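Local atomic coordinates of glucokinase (Leishmania braziliensis MHOM/BR/75/M2904, PDB entry 6EDI), a protein that probably phosphorylates D-glucose with ATP, the first step of glucose use in the cell, and forms a dimer. Residues Glu336-Gln340 / Phe341-Thr345. Residues are numbered along the deposited sequence; the frame is centred on the assembly and turned at random.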
loop_
_atom_site.group_PDB
_atom_site.type_symbol
_atom_site.label_atom_id
_atom_site.label_comp_id
_atom_site.label_asym_id
_atom_site.label_seq_id
_atom_site.Cartn_x
_atom_site.Cartn_y
_atom_site.Cartn_z
ATOM N N GLU A 336 7.221 -7.140 8.694
ATOM C CA GLU A 336 6.340 -7.417 7.556
ATOM C C GLU A 336 6.021 -6.171 6.713
ATOM O O GLU A 336 6.050 -6.225 5.485
ATOM C CB GLU A 336 5.038 -8.096 8.009
ATOM C CG GLU A 336 5.207 -9.462 8.692
ATOM C CD GLU A 336 6.195 -10.400 8.002
ATOM O OE1 GLU A 336 6.337 -10.384 6.756
ATOM O OE2 GLU A 336 6.836 -11.187 8.724
ATOM N N THR A 337 5.713 -5.050 7.356
ATOM C CA THR A 337 5.342 -3.855 6.590
ATOM C C THR A 337 6.553 -3.271 5.872
ATOM O O THR A 337 6.441 -2.774 4.744
ATOM C CB THR A 337 4.635 -2.788 7.467
ATOM O OG1 THR A 337 5.529 -2.307 8.482
ATOM C CG2 THR A 337 3.394 -3.393 8.127
ATOM N N THR A 338 7.718 -3.374 6.517
ATOM C CA THR A 338 8.965 -2.870 5.966
ATOM C C THR A 338 9.325 -3.680 4.734
ATOM O O THR A 338 9.736 -3.128 3.701
ATOM C CB THR A 338 10.100 -2.938 6.997
ATOM O OG1 THR A 338 9.767 -2.101 8.122
ATOM C CG2 THR A 338 11.421 -2.492 6.403
ATOM N N MET A 339 9.183 -4.998 4.818
ATOM C CA MET A 339 9.406 -5.797 3.619
ATOM C C MET A 339 8.388 -5.490 2.505
ATOM O O MET A 339 8.771 -5.325 1.360
ATOM C CB MET A 339 9.417 -7.297 3.955
ATOM C CG MET A 339 9.742 -8.179 2.741
ATOM S SD MET A 339 11.406 -7.921 2.115
ATOM C CE MET A 339 11.054 -7.404 0.443
ATOM N N GLN A 340 7.096 -5.405 2.811
ATOM C CA GLN A 340 6.138 -5.249 1.709
ATOM C C GLN A 340 6.266 -3.924 0.988
ATOM O O GLN A 340 6.121 -3.858 -0.228
ATOM C CB GLN A 340 4.701 -5.364 2.196
ATOM C CG GLN A 340 4.319 -6.716 2.729
ATOM C CD GLN A 340 2.947 -6.655 3.327
ATOM O OE1 GLN A 340 2.791 -6.410 4.531
ATOM N NE2 GLN A 340 1.931 -6.816 2.483
ATOM N N PHE A 341 6.512 -2.867 1.746
ATOM C CA PHE A 341 6.534 -1.526 1.185
ATOM C C PHE A 341 7.927 -0.945 0.892
ATOM O O PHE A 341 8.045 0.126 0.244
ATOM C CB PHE A 341 5.796 -0.596 2.158
ATOM C CG PHE A 341 4.361 -0.963 2.376
ATOM C CD1 PHE A 341 3.476 -0.997 1.304
ATOM C CD2 PHE A 341 3.880 -1.237 3.663
ATOM C CE1 PHE A 341 2.132 -1.301 1.486
ATOM C CE2 PHE A 341 2.531 -1.556 3.870
ATOM C CZ PHE A 341 1.653 -1.600 2.779
ATOM N N LEU A 342 8.970 -1.623 1.384
ATOM C CA LEU A 342 10.370 -1.129 1.303
ATOM C C LEU A 342 10.490 0.392 1.529
ATOM O O LEU A 342 10.969 1.136 0.669
ATOM C CB LEU A 342 11.060 -1.581 0.002
ATOM C CG LEU A 342 11.215 -3.085 -0.189
ATOM C CD1 LEU A 342 11.779 -3.424 -1.583
ATOM C CD2 LEU A 342 12.111 -3.688 0.896
ATOM N N PRO A 343 10.058 0.862 2.716
ATOM C CA PRO A 343 9.973 2.295 2.980
ATOM C C PRO A 343 11.335 2.902 3.281
ATOM O O PRO A 343 12.217 2.218 3.791
ATOM C CB PRO A 343 9.062 2.367 4.231
ATOM C CG PRO A 343 9.314 1.067 4.952
ATOM C CD PRO A 343 9.525 0.055 3.830
ATOM N N LEU A 344 11.495 4.184 2.964
ATOM C CA LEU A 344 12.670 4.946 3.389
ATOM C C LEU A 344 12.669 5.058 4.910
ATOM O O LEU A 344 13.704 4.920 5.575
ATOM C CB LEU A 344 12.631 6.356 2.769
ATOM C CG LEU A 344 13.811 7.301 3.007
ATOM C CD1 LEU A 344 15.139 6.602 2.697
ATOM C CD2 LEU A 344 13.657 8.619 2.217
ATOM N N THR A 345 11.487 5.312 5.455
ATOM C CA THR A 345 11.343 5.486 6.888
ATOM C C THR A 345 10.165 4.687 7.403
ATOM O O THR A 345 9.217 4.371 6.667
ATOM C CB THR A 345 11.134 6.959 7.271
ATOM O OG1 THR A 345 9.938 7.439 6.648
ATOM C CG2 THR A 345 12.330 7.824 6.842
#
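F341 closes the last turn of helix 317-341 by giving its N-H to T337 O at 3.0 Å. Its CG stands beside its own backbone N (chi1 -61°), which turns the ring back along the helix: CD2 comes within 3.2 Å of T337 O, approaching obliquely, and within 4.2 Å of T337 CB, while CB of Q340 lies over one ring face. A large flat side chain suits this buried place, where M206 of strand 205-210 and L233 of the second subunit also pack against it. Beyond CB, the extended Q340 chain carries its amide away from the ring to Q340 of the second subunit, where OE1 is hydrogen-bonded to NE2.

At L342 the chain leaves the helix with a positive phi of 39°, an unusual value for a residue with a beta-carbon. Its N-H still finds T338 O, but the bond is weak, bent to 124°. Leucine suits the place because its CD2 methyl meets M339 CE at 3.9 Å, the two side chains lying side by side and pointing the same way, and both also touch F384.

P343 has no N-H to continue the helical bonding, so a proline fits just where the helix stops. Its ring lies across the T338 side chain at about a right angle, with CD 3.2 Å from T338 O and 4.1 Å from T338 CG2; T338 OG1 is bonded to T334 O, one turn earlier.

L344 is backbone-bonded to T389, and T345 to R204 and M206, so the chain enters the sheet between strands 389-393 and 205-210. The whole is a helix C-terminus ended by a positive-phi residue and a proline, the alpha-to-beta connection leading into parallel strand 345-348 of a six-stranded mixed sheet in this actin-like ATPase fold.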